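Local coordinates for protein ATP-dependent 6-phosphofructokinase subunit beta (Saccharomyces cerevisiae, PDB 3O8O) that phosphorylates fructose 6-phosphate with ATP to fructose 1,6-bisphosphate, the first committing step of glycolysis, as the beta subunit of an allosteric heterooctamer, at residues 20-25 and 303-308; 167-171 and 203-208; 433-437 and 471-476; 523-527 and 568-574; 584-589 and 759-763. The contacts are given in a common frame with arbitrary orientation. Numbering follows the deposited sequence.

Interaction 1 (20-25 and 303-308)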
# COMPACT_ATOMS: atom_id res chain seq x y z
N SER B 20 37.49 -14.62 4.33
CA SER B 20 36.64 -14.68 3.16
C SER B 20 37.34 -15.58 2.16
O SER B 20 36.67 -16.32 1.43
CB SER B 20 36.44 -13.30 2.55
OG SER B 20 35.75 -12.47 3.46
N ASN B 21 38.67 -15.52 2.14
CA ASN B 21 39.46 -16.35 1.22
C ASN B 21 39.30 -17.83 1.60
O ASN B 21 38.91 -18.67 0.79
CB ASN B 21 40.95 -15.94 1.25
CG ASN B 21 41.71 -16.40 0.01
OD1 ASN B 21 41.32 -16.08 -1.12
ND2 ASN B 21 42.78 -17.16 0.21
N VAL B 22 39.61 -18.14 2.84
CA VAL B 22 39.46 -19.50 3.30
C VAL B 22 38.04 -19.99 2.96
O VAL B 22 37.87 -21.04 2.35
CB VAL B 22 39.70 -19.58 4.81
CG1 VAL B 22 39.34 -20.94 5.34
CG2 VAL B 22 41.14 -19.32 5.11
N ARG B 23 37.04 -19.21 3.33
CA ARG B 23 35.65 -19.58 3.09
C ARG B 23 35.34 -19.97 1.66
O ARG B 23 34.73 -21.00 1.43
CB ARG B 23 34.74 -18.43 3.50
CG ARG B 23 33.27 -18.76 3.40
CD ARG B 23 32.52 -17.64 2.68
NE ARG B 23 31.10 -17.80 2.92
CZ ARG B 23 30.15 -17.45 2.06
NH1 ARG B 23 30.47 -16.91 0.89
NH2 ARG B 23 28.88 -17.65 2.38
N ALA B 24 35.74 -19.14 0.71
CA ALA B 24 35.47 -19.45 -0.69
C ALA B 24 36.22 -20.71 -1.10
O ALA B 24 35.64 -21.59 -1.72
CB ALA B 24 35.87 -18.27 -1.58
N ILE B 25 37.51 -20.80 -0.74
CA ILE B 25 38.32 -21.97 -1.07
C ILE B 25 37.68 -23.26 -0.58
O ILE B 25 37.56 -24.22 -1.34
CB ILE B 25 39.72 -21.85 -0.47
CG1 ILE B 25 40.51 -20.78 -1.24
CG2 ILE B 25 40.42 -23.20 -0.53
CD1 ILE B 25 41.84 -20.40 -0.63
N ALA B 303 38.73 -11.32 -2.07
CA ALA B 303 39.17 -12.60 -1.53
C ALA B 303 38.21 -13.74 -1.86
O ALA B 303 38.62 -14.89 -1.96
CB ALA B 303 39.34 -12.47 -0.03
N THR B 304 36.94 -13.42 -2.02
CA THR B 304 35.99 -14.46 -2.35
C THR B 304 36.19 -14.95 -3.77
O THR B 304 36.15 -16.16 -4.01
CB THR B 304 34.56 -13.98 -2.18
OG1 THR B 304 34.31 -13.73 -0.79
CG2 THR B 304 33.57 -15.04 -2.70
N LEU B 305 36.40 -14.04 -4.71
CA LEU B 305 36.60 -14.45 -6.10
C LEU B 305 37.96 -15.10 -6.33
O LEU B 305 38.07 -16.08 -7.05
CB LEU B 305 36.47 -13.26 -7.04
CG LEU B 305 35.13 -12.56 -7.11
CD1 LEU B 305 35.25 -11.45 -8.14
CD2 LEU B 305 34.02 -13.52 -7.48
N GLN B 306 39.00 -14.55 -5.73
CA GLN B 306 40.32 -15.11 -5.89
C GLN B 306 40.36 -16.53 -5.35
O GLN B 306 40.88 -17.44 -6.00
CB GLN B 306 41.35 -14.23 -5.20
CG GLN B 306 41.60 -12.95 -5.97
CD GLN B 306 42.79 -12.21 -5.47
OE1 GLN B 306 43.25 -11.26 -6.09
NE2 GLN B 306 43.32 -12.63 -4.33
N GLY B 307 39.80 -16.71 -4.16
CA GLY B 307 39.77 -18.04 -3.59
C GLY B 307 39.13 -19.00 -4.58
O GLY B 307 39.67 -20.08 -4.83
N LEU B 308 38.00 -18.63 -5.16
CA LEU B 308 37.34 -19.51 -6.11
C LEU B 308 38.30 -19.88 -7.20
O LEU B 308 38.47 -21.05 -7.52
CB LEU B 308 36.11 -18.83 -6.71
CG LEU B 308 35.53 -19.50 -7.96
CD1 LEU B 308 35.38 -21.04 -7.74
CD2 LEU B 308 34.19 -18.83 -8.29

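Interaction 2 (167-171 and 203-208)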
# COMPACT_ATOMS: atom_id res chain seq x y z
N ALA B 167 44.59 -4.89 1.77
CA ALA B 167 45.13 -3.56 1.55
C ALA B 167 44.10 -2.48 1.84
O ALA B 167 44.28 -1.67 2.75
CB ALA B 167 45.62 -3.44 0.13
N TYR B 168 43.03 -2.46 1.06
CA TYR B 168 41.99 -1.46 1.27
C TYR B 168 41.36 -1.47 2.66
O TYR B 168 40.89 -0.44 3.13
CB TYR B 168 40.92 -1.60 0.21
CG TYR B 168 41.39 -1.06 -1.11
CD1 TYR B 168 41.74 -1.91 -2.16
CD2 TYR B 168 41.46 0.31 -1.31
CE1 TYR B 168 42.13 -1.39 -3.39
CE2 TYR B 168 41.84 0.84 -2.52
CZ TYR B 168 42.18 -0.00 -3.56
OH TYR B 168 42.56 0.54 -4.78
N SER B 169 41.34 -2.63 3.31
CA SER B 169 40.78 -2.70 4.65
C SER B 169 41.72 -1.92 5.57
O SER B 169 41.28 -1.14 6.42
CB SER B 169 40.68 -4.15 5.13
OG SER B 169 39.70 -4.88 4.41
N ALA B 170 43.01 -2.13 5.40
CA ALA B 170 43.98 -1.41 6.20
C ALA B 170 43.80 0.09 5.92
O ALA B 170 43.77 0.90 6.85
CB ALA B 170 45.36 -1.85 5.82
N LEU B 171 43.66 0.45 4.64
CA LEU B 171 43.47 1.85 4.27
C LEU B 171 42.26 2.45 4.96
O LEU B 171 42.28 3.61 5.34
CB LEU B 171 43.31 1.98 2.75
CG LEU B 171 42.92 3.39 2.22
CD1 LEU B 171 43.98 4.39 2.63
CD2 LEU B 171 42.74 3.35 0.68
N TRP B 203 52.05 2.64 -0.44
CA TRP B 203 50.70 2.64 -0.99
C TRP B 203 49.67 3.12 0.03
O TRP B 203 48.78 3.92 -0.30
CB TRP B 203 50.31 1.24 -1.47
CG TRP B 203 48.99 1.25 -2.14
CD1 TRP B 203 48.72 1.62 -3.43
CD2 TRP B 203 47.74 0.93 -1.54
NE1 TRP B 203 47.37 1.55 -3.67
CE2 TRP B 203 46.74 1.13 -2.52
CE3 TRP B 203 47.36 0.50 -0.27
CZ2 TRP B 203 45.39 0.91 -2.27
CZ3 TRP B 203 46.02 0.28 -0.02
CH2 TRP B 203 45.05 0.49 -1.02
N LEU B 204 49.78 2.63 1.27
CA LEU B 204 48.88 3.02 2.35
C LEU B 204 49.02 4.48 2.74
O LEU B 204 48.01 5.18 2.90
CB LEU B 204 49.12 2.16 3.58
CG LEU B 204 48.55 0.74 3.52
CD1 LEU B 204 49.03 -0.05 4.74
CD2 LEU B 204 47.03 0.78 3.48
N ALA B 205 50.26 4.96 2.90
CA ALA B 205 50.48 6.36 3.27
C ALA B 205 49.98 7.32 2.18
O ALA B 205 49.34 8.32 2.46
CB ALA B 205 51.97 6.60 3.53
N LEU B 206 50.26 7.00 0.92
CA LEU B 206 49.83 7.83 -0.19
C LEU B 206 48.29 7.95 -0.26
O LEU B 206 47.75 9.06 -0.10
CB LEU B 206 50.39 7.26 -1.50
CG LEU B 206 49.88 7.74 -2.86
CD1 LEU B 206 50.07 9.26 -3.05
CD2 LEU B 206 50.65 6.97 -3.93
N LEU B 207 47.61 6.82 -0.48
CA LEU B 207 46.14 6.77 -0.56
C LEU B 207 45.52 7.44 0.65
O LEU B 207 44.54 8.18 0.53
CB LEU B 207 45.64 5.33 -0.62
CG LEU B 207 45.50 4.59 -1.98
CD1 LEU B 207 44.48 5.30 -2.90
CD2 LEU B 207 46.86 4.48 -2.65
N ALA B 208 46.08 7.18 1.83
CA ALA B 208 45.55 7.78 3.04
C ALA B 208 45.62 9.29 2.93
O ALA B 208 44.61 9.97 3.09
CB ALA B 208 46.32 7.30 4.24

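Interaction 3 (433-437 and 471-476)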
# COMPACT_ATOMS: atom_id res chain seq x y z
N TRP B 433 20.60 22.87 -11.40
CA TRP B 433 19.83 23.71 -12.29
C TRP B 433 18.70 24.53 -11.66
O TRP B 433 18.41 25.64 -12.10
CB TRP B 433 19.25 22.84 -13.40
CG TRP B 433 20.24 21.91 -14.00
CD1 TRP B 433 20.04 20.59 -14.28
CD2 TRP B 433 21.57 22.21 -14.42
NE1 TRP B 433 21.16 20.06 -14.86
CE2 TRP B 433 22.12 21.03 -14.96
CE3 TRP B 433 22.36 23.38 -14.41
CZ2 TRP B 433 23.42 20.97 -15.48
CZ3 TRP B 433 23.67 23.32 -14.93
CH2 TRP B 433 24.18 22.12 -15.46
N SER B 434 18.04 24.00 -10.65
CA SER B 434 16.96 24.78 -10.07
C SER B 434 17.57 25.92 -9.29
O SER B 434 17.00 27.00 -9.21
CB SER B 434 16.07 23.91 -9.16
OG SER B 434 16.66 23.66 -7.88
N GLY B 435 18.74 25.68 -8.71
CA GLY B 435 19.40 26.70 -7.92
C GLY B 435 20.07 27.75 -8.79
O GLY B 435 20.33 28.86 -8.36
N LEU B 436 20.35 27.39 -10.03
CA LEU B 436 21.00 28.31 -10.93
C LEU B 436 19.96 29.26 -11.46
O LEU B 436 20.03 30.46 -11.22
CB LEU B 436 21.64 27.55 -12.10
CG LEU B 436 22.38 28.46 -13.06
CD1 LEU B 436 23.54 29.10 -12.31
CD2 LEU B 436 22.88 27.68 -14.26
N ALA B 437 18.98 28.70 -12.16
CA ALA B 437 17.92 29.48 -12.76
C ALA B 437 17.17 30.33 -11.77
O ALA B 437 16.99 31.53 -12.00
CB ALA B 437 16.95 28.56 -13.46
N ALA B 471 14.25 23.56 -15.38
CA ALA B 471 14.58 24.82 -14.74
C ALA B 471 14.68 25.99 -15.71
O ALA B 471 15.11 27.08 -15.33
CB ALA B 471 15.90 24.68 -13.97
N ASP B 472 14.28 25.77 -16.96
CA ASP B 472 14.36 26.80 -17.99
C ASP B 472 15.79 26.89 -18.53
O ASP B 472 16.66 27.52 -17.92
CB ASP B 472 13.94 28.17 -17.45
CG ASP B 472 14.34 29.31 -18.36
OD1 ASP B 472 14.35 30.46 -17.88
OD2 ASP B 472 14.65 29.08 -19.55
N LEU B 473 15.99 26.25 -19.68
CA LEU B 473 17.27 26.22 -20.37
C LEU B 473 17.82 27.64 -20.55
O LEU B 473 18.99 27.91 -20.27
CB LEU B 473 17.07 25.55 -21.72
CG LEU B 473 18.11 24.49 -22.10
CD1 LEU B 473 18.35 23.59 -20.91
CD2 LEU B 473 17.62 23.71 -23.32
N GLY B 474 16.95 28.55 -21.01
CA GLY B 474 17.35 29.92 -21.21
C GLY B 474 18.16 30.48 -20.05
O GLY B 474 19.36 30.72 -20.18
N MET B 475 17.50 30.69 -18.93
CA MET B 475 18.16 31.22 -17.75
C MET B 475 19.49 30.53 -17.52
O MET B 475 20.46 31.14 -17.03
CB MET B 475 17.28 31.03 -16.51
CG MET B 475 16.21 32.08 -16.34
SD MET B 475 16.93 33.73 -16.13
CE MET B 475 17.39 33.74 -14.37
N ILE B 476 19.55 29.24 -17.84
CA ILE B 476 20.78 28.49 -17.64
C ILE B 476 21.84 29.06 -18.57
O ILE B 476 22.85 29.60 -18.11
CB ILE B 476 20.60 26.99 -17.99
CG1 ILE B 476 19.37 26.42 -17.27
CG2 ILE B 476 21.87 26.23 -17.59
CD1 ILE B 476 19.47 26.45 -15.74

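Interaction 4 (523-527 and 568-574). With FDP (2,6-di-O-phosphono-beta-D-fructofuranose), chain L.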
# COMPACT_ATOMS: atom_id res chain seq x y z
N THR B 523 26.29 7.65 -8.00
CA THR B 523 25.02 7.16 -7.49
C THR B 523 25.36 5.80 -6.91
O THR B 523 26.05 5.04 -7.55
CB THR B 523 24.01 6.95 -8.60
OG1 THR B 523 23.15 5.86 -8.25
CG2 THR B 523 24.71 6.58 -9.88
N LEU B 524 24.89 5.51 -5.69
CA LEU B 524 25.19 4.22 -5.06
C LEU B 524 24.64 3.03 -5.87
O LEU B 524 25.05 1.89 -5.68
CB LEU B 524 24.63 4.20 -3.62
CG LEU B 524 23.13 4.50 -3.43
CD1 LEU B 524 22.36 3.26 -3.80
CD2 LEU B 524 22.79 4.89 -1.98
N SER B 525 23.75 3.33 -6.80
CA SER B 525 23.13 2.32 -7.64
C SER B 525 23.99 1.83 -8.78
O SER B 525 23.80 0.72 -9.27
CB SER B 525 21.84 2.84 -8.23
OG SER B 525 21.09 3.45 -7.22
N ASN B 526 24.92 2.67 -9.23
CA ASN B 526 25.81 2.34 -10.35
C ASN B 526 24.98 2.05 -11.60
O ASN B 526 25.22 1.08 -12.33
CB ASN B 526 26.68 1.13 -9.98
CG ASN B 526 27.91 1.02 -10.85
OD1 ASN B 526 28.60 2.01 -11.09
ND2 ASN B 526 28.21 -0.18 -11.33
N ASN B 527 24.01 2.93 -11.86
CA ASN B 527 23.11 2.79 -13.00
C ASN B 527 23.38 3.74 -14.16
O ASN B 527 22.62 3.79 -15.14
CB ASN B 527 21.65 2.99 -12.54
CG ASN B 527 21.37 4.39 -12.00
OD1 ASN B 527 22.13 4.93 -11.19
ND2 ASN B 527 20.26 4.97 -12.42
N GLN B 568 18.55 -0.90 -2.16
CA GLN B 568 18.38 0.17 -3.13
C GLN B 568 19.01 -0.14 -4.45
O GLN B 568 19.52 -1.23 -4.65
CB GLN B 568 18.94 1.48 -2.59
CG GLN B 568 17.96 2.20 -1.68
CD GLN B 568 18.46 3.54 -1.19
OE1 GLN B 568 17.83 4.18 -0.35
NE2 GLN B 568 19.60 3.96 -1.70
N GLY B 569 18.95 0.83 -5.35
CA GLY B 569 19.55 0.62 -6.64
C GLY B 569 18.59 0.73 -7.78
O GLY B 569 18.92 0.34 -8.91
N GLY B 570 17.39 1.23 -7.54
CA GLY B 570 16.45 1.34 -8.64
C GLY B 570 16.31 0.08 -9.49
O GLY B 570 15.92 -0.99 -9.00
N ASN B 571 16.61 0.18 -10.78
CA ASN B 571 16.48 -0.99 -11.62
C ASN B 571 17.79 -1.75 -11.76
O ASN B 571 17.87 -2.71 -12.55
CB ASN B 571 15.98 -0.59 -13.00
CG ASN B 571 14.57 -0.07 -12.99
OD1 ASN B 571 13.70 -0.61 -12.33
ND2 ASN B 571 14.34 0.98 -13.74
N SER B 572 18.80 -1.32 -11.01
CA SER B 572 20.10 -1.97 -11.06
C SER B 572 20.35 -2.90 -9.88
O SER B 572 20.35 -2.46 -8.73
CB SER B 572 21.21 -0.94 -11.12
OG SER B 572 22.46 -1.59 -10.94
N GLY B 573 20.59 -4.17 -10.19
CA GLY B 573 20.86 -5.16 -9.15
C GLY B 573 22.31 -5.18 -8.69
O GLY B 573 22.73 -6.04 -7.92
N TYR B 574 23.07 -4.20 -9.13
CA TYR B 574 24.46 -4.13 -8.75
C TYR B 574 24.67 -4.20 -7.23
O TYR B 574 25.38 -5.08 -6.73
CB TYR B 574 25.08 -2.85 -9.30
CG TYR B 574 26.51 -2.70 -8.87
CD1 TYR B 574 27.54 -3.42 -9.49
CD2 TYR B 574 26.84 -1.83 -7.84
CE1 TYR B 574 28.85 -3.26 -9.10
CE2 TYR B 574 28.13 -1.67 -7.45
CZ TYR B 574 29.14 -2.38 -8.07
OH TYR B 574 30.44 -2.13 -7.68
P1 FDP L . 19.05 6.49 -8.15
O1P FDP L . 19.20 7.55 -9.17
O2P FDP L . 20.46 5.80 -7.81
O3P FDP L . 18.09 5.31 -8.67
O1 FDP L . 18.10 3.92 -4.81
C1 FDP L . 18.08 4.75 -5.98
C2 FDP L . 18.34 6.21 -5.59
O2 FDP L . 18.46 7.04 -6.76
C3 FDP L . 19.57 6.32 -4.69
O3 FDP L . 20.60 7.00 -5.41
C4 FDP L . 19.08 7.20 -3.55
O4 FDP L . 19.78 6.83 -2.36
C5 FDP L . 17.63 6.73 -3.47
O5 FDP L . 17.23 6.72 -4.84
C6 FDP L . 16.70 7.66 -2.68
O6 FDP L . 16.51 8.89 -3.38
P2 FDP L . 15.28 9.86 -3.03
O4P FDP L . 15.12 10.94 -4.02
O5P FDP L . 13.96 8.95 -2.91
O6P FDP L . 15.57 10.41 -1.54

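Interaction 5 (584-589 and 759-763)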
# COMPACT_ATOMS: atom_id res chain seq x y z
N GLY B 584 27.44 -13.21 2.10
CA GLY B 584 27.02 -14.59 1.94
C GLY B 584 25.52 -14.75 1.98
O GLY B 584 25.02 -15.72 2.53
N ALA B 585 24.78 -13.82 1.40
CA ALA B 585 23.33 -13.91 1.42
C ALA B 585 22.93 -15.22 0.75
O ALA B 585 23.51 -15.62 -0.25
CB ALA B 585 22.70 -12.72 0.68
N GLN B 586 21.93 -15.86 1.31
CA GLN B 586 21.46 -17.12 0.79
C GLN B 586 20.74 -16.85 -0.51
O GLN B 586 21.03 -17.47 -1.54
CB GLN B 586 20.52 -17.75 1.81
CG GLN B 586 19.98 -19.10 1.41
CD GLN B 586 21.08 -20.10 1.13
OE1 GLN B 586 21.70 -20.10 0.06
NE2 GLN B 586 21.32 -20.98 2.10
N VAL B 587 19.82 -15.91 -0.47
CA VAL B 587 19.06 -15.55 -1.66
C VAL B 587 19.19 -14.06 -1.91
O VAL B 587 19.44 -13.29 -0.99
CB VAL B 587 17.57 -15.85 -1.48
CG1 VAL B 587 16.84 -15.70 -2.81
CG2 VAL B 587 17.40 -17.23 -0.90
N SER B 588 19.05 -13.66 -3.17
CA SER B 588 19.07 -12.26 -3.54
C SER B 588 18.17 -12.07 -4.78
O SER B 588 18.29 -12.79 -5.79
CB SER B 588 20.50 -11.81 -3.81
OG SER B 588 20.90 -12.19 -5.11
N TYR B 589 17.24 -11.13 -4.70
CA TYR B 589 16.35 -10.88 -5.81
C TYR B 589 16.70 -9.52 -6.43
O TYR B 589 16.87 -8.54 -5.71
CB TYR B 589 14.90 -10.87 -5.32
CG TYR B 589 14.41 -12.21 -4.83
CD1 TYR B 589 13.79 -12.33 -3.59
CD2 TYR B 589 14.58 -13.36 -5.58
CE1 TYR B 589 13.35 -13.57 -3.12
CE2 TYR B 589 14.16 -14.60 -5.13
CZ TYR B 589 13.54 -14.70 -3.90
OH TYR B 589 13.10 -15.92 -3.44
N LEU B 759 28.46 -20.49 -4.08
CA LEU B 759 29.12 -20.37 -2.79
C LEU B 759 28.19 -20.61 -1.62
O LEU B 759 28.63 -20.87 -0.50
CB LEU B 759 29.73 -18.99 -2.66
CG LEU B 759 31.05 -18.83 -3.39
CD1 LEU B 759 31.50 -17.39 -3.38
CD2 LEU B 759 32.07 -19.71 -2.68
N VAL B 760 26.90 -20.52 -1.87
CA VAL B 760 25.97 -20.67 -0.79
C VAL B 760 25.03 -21.85 -1.03
O VAL B 760 24.16 -22.14 -0.21
CB VAL B 760 25.23 -19.35 -0.62
CG1 VAL B 760 24.45 -19.06 -1.85
CG2 VAL B 760 24.38 -19.38 0.61
N GLY B 761 25.24 -22.53 -2.17
CA GLY B 761 24.46 -23.71 -2.54
C GLY B 761 23.02 -23.54 -3.04
O GLY B 761 22.16 -24.41 -2.82
N ARG B 762 22.77 -22.43 -3.73
CA ARG B 762 21.44 -22.16 -4.23
C ARG B 762 21.33 -22.61 -5.67
O ARG B 762 22.28 -22.49 -6.44
CB ARG B 762 21.14 -20.68 -4.11
CG ARG B 762 19.71 -20.33 -4.38
CD ARG B 762 19.55 -18.86 -4.60
NE ARG B 762 18.17 -18.51 -4.88
CZ ARG B 762 17.80 -17.54 -5.72
NH1 ARG B 762 18.73 -16.82 -6.35
NH2 ARG B 762 16.51 -17.31 -5.92
N LYS B 763 20.14 -23.10 -6.03
CA LYS B 763 19.88 -23.61 -7.37
C LYS B 763 19.42 -22.71 -8.51
O LYS B 763 20.17 -21.87 -9.03
CB LYS B 763 18.87 -24.76 -7.30
CG LYS B 763 19.44 -26.12 -6.93
CD LYS B 763 20.21 -26.80 -8.08
CE LYS B 763 21.55 -26.11 -8.43
NZ LYS B 763 21.39 -24.87 -9.26

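Interaction 1 (20-25 and 303-308)
Ala24 is a knob, its methyl pushed into the hole formed by Ala303, Thr304, Gly307 and Leu308 of the other helix, with CB 3.2 Å from Thr304 O and 4.4 Å from Gly307 CA. The two helical segments run at 40° to each other (signed angle -40°), and their axes come within 7.4 Å, which is close for helices and is possible because the residues between them are small. Gly307 sits where the helices are tightly packed: an ideal CB there would lie 3.1 Å from Asn21 O and 3.2 Å from Ala24 CB. Ile25 lays CG1 against Gly307 CA at 3.7 Å, and one turn earlier Ser20 CB meets Ala303 CB at 4.0 Å. The hydroxyls turn to other partners, Ser20 to Ser66 and Thr304 to the carbonyl of Arg300. Ile25 also touches Val8 and Ile103, which places the pair against the mixed sheet of the N-terminal catalytic domain, an alpha/beta layer of the phosphofructokinase fold.

Interaction 2 (167-171 and 203-208)
This is a buried contact, mainly of apolar side chains with no hydrogen bond across it, between the first turns of helices 167-187 and 203-212, within the N-terminal catalytic domain and next to its fructose 6-phosphate pocket. The short segments cross at -52° with their axes 10.0 Å apart, a spacing that larger side chains fill. Leu171 fits as a knob among Trp203, Leu204, Leu207 and Ala208, with CD2 3.7 Å from Leu207 CB and CD1 4.1 Å from Ala208 CB. Leu204 reaches back across the gap, its CD2 lying 3.9 Å from Ala170 CB and 4.0 Å from Leu171 CB. Between the two helices the chain passes through strand 191-196 of the four-stranded parallel sheet, so they precede and follow it in the alternating helix-strand order of a phosphofructokinase alpha/beta domain. Two of the packing residues lie close behind the substrate site: Ala170 touches Ile154, and the nearest atoms of the Leu204 side chain and the bound fructose 6-phosphate are about 6 Å apart. The six-membered ring of Trp203 presents an edge to the face of Tyr168 in a T-shaped stack, centroids 4.9 Å apart and planes at 90°, with Trp203 CH2 3.6 Å from Tyr168 CE2. Ala167 CB tucks against Trp203 CZ3 at 3.7 Å. Tyr168 makes a second edge-to-face pair with Tyr298 and also meets Ile670 of helix 669-688, in the C-terminal regulatory domain.

Interaction 3 (433-437 and 471-476)
Residues 433-437 are a piece of helix 432-439, whereas 471-476 begins in a loop and enters helix 473-483 at Leu473. The backbones come close at two places, Ser434 CA to Ala471 CA at 5.2 Å and Ala437 CA to Met475 CA at 5.3 Å. Asp472, with positive phi, takes the N-cap position; its carboxylate accepts weak capping bonds from Met475 N, with both OD1 and OD2 3.3 Å away. Ala471, just before this cap, sets its CB against the first turn of the other helix, 3.3 Å from Trp433 O and 3.9 Å from Trp433 CB. Ala437 packs against three residues in turn: its CB is 3.0 Å from Ala471 O, 3.9 Å from Met475 CB and 4.0 Å from Ile476 CD1. Met475 carries its CE on past Ala437, 3.3 Å from Ala437 O. Deeper in, Ile476 CG2 meets Leu436 CD2 at 3.8 Å and Trp433 CE3 at 4.3 Å. The Trp433 indole continues inward onto Val399, Val401, Leu488 and Ile490, and its NE1 hydrogen-bonds Ser499. The contact is plain apolar packing of a capped helix start against a short helix, packed in turn against inner strands 395-401 and 487-492 of the five-stranded mixed sheet in the alpha/beta C-terminal regulatory domain.

Interaction 4 (523-527 and 568-574)
Gln568 opens the second of two loops that together form part of the allosteric pocket for fructose 2,6-bisphosphate, each leaving the C-terminal end of a strand: 519-521 for the first, 561-567 for the second. Its side chain lies along Leu524 and the sugar, while its backbone N is held by Gln662. Gly569 follows, its N donating to FDP O1 (3.2 Å) and its CA 3.3 Å from Ser525 OG; its phi of 120° is a conformation suited to glycine. Gly570, also at positive phi, passes beside the phosphate, where a CB would be crowded by FDP O3P. Residues 569-572 make a type II' turn, closed by Ser572 N to Gly569 O at 2.7 Å. The Asn571 amide hydrogen-bonds Asn629 and the carbonyl of Met741. Ser572 ties the loops together: its OG donates to Ser525 O at 3.1 Å and accepts from Tyr574 N at 3.2 Å, an ST turn leading through the N-cap residue Gly573 into helix 574-583. Tyr574, first in that helix, offers its ring to Asn526 CB in an off-centre CH-pi contact, 4.1 Å from the centroid. The pocket is shared between subunits, since Arg653 of the alpha subunit also bonds the activator. Across from the glycines, one phosphate oxygen, FDP O2P, accepts from both Thr523 OG1 (2.7 Å) and Ser525 OG (2.5 Å).

Interaction 5 (584-589 and 759-763)
Gly584, at positive phi, ends helix 574-583 and starts the link to strand 587-589; its O is 4.2 Å from Val760 CG2. Ala585 turns its methyl away from 759-763, but its carbonyl O still lies 3.9 Å from Val760 CG1, so Val760 packs against the backbone of this link. Gln586 comes nearest in backbone terms, its CA 6.0 Å from Val760 CA, and its side chain lies beside Val760 and Arg762. The Gln586 carbonyl O lies 3.7 Å from Arg762 CD. From here the contact belongs to Arg762, whose extended side chain follows the strand. Val587 covers one face of the guanidinium, CG1 being 3.5 Å from NH2. Ser588 adds little, with its O 4.1 Å from Arg762 NH1. Tyr589 brings CE2 to within 3.7 Å of Arg762 NH2, and the two side chains converge on Asp603 of helix 597-614: Arg762 by a salt bridge, Tyr589 by a hydrogen bond from OH. Gly761, at positive phi, closes helix 750-760 with a Schellman motif just before this arginine. Strand 587-589 is outermost, within this chain, in the four-stranded parallel sheet of the regulatory domain, hydrogen-bonded to strand 622-627 beside it; helix 574-583 packs on Ala585 and Ser588, helix 597-614 on Val587 and Tyr589, and the Arg762 side chain lies along this strand.

How the interactions relate
Along the chain, interaction 2 is nested within the loop closed by interaction 1, and interactions 3, 4 and 5 follow in series. The first two belong to the catalytic domain, their centres about 22 Å apart; the last three belong to the regulatory domain. Interactions 4 and 5 share its parallel sheet, through strands 561-567 and 587-589, and are joined by helix 574-583, with centres about 20 Å apart. Interaction 3 lies far out beside the other regulatory sheet, its centre about 51 Å from that of interaction 1. The domains meet at interactions 1 and 5, which touch through helix 750-760 (Thr304 CG2 is 3.2 Å from Leu759 CD1), and again at interaction 2, which packs on helix 669-688.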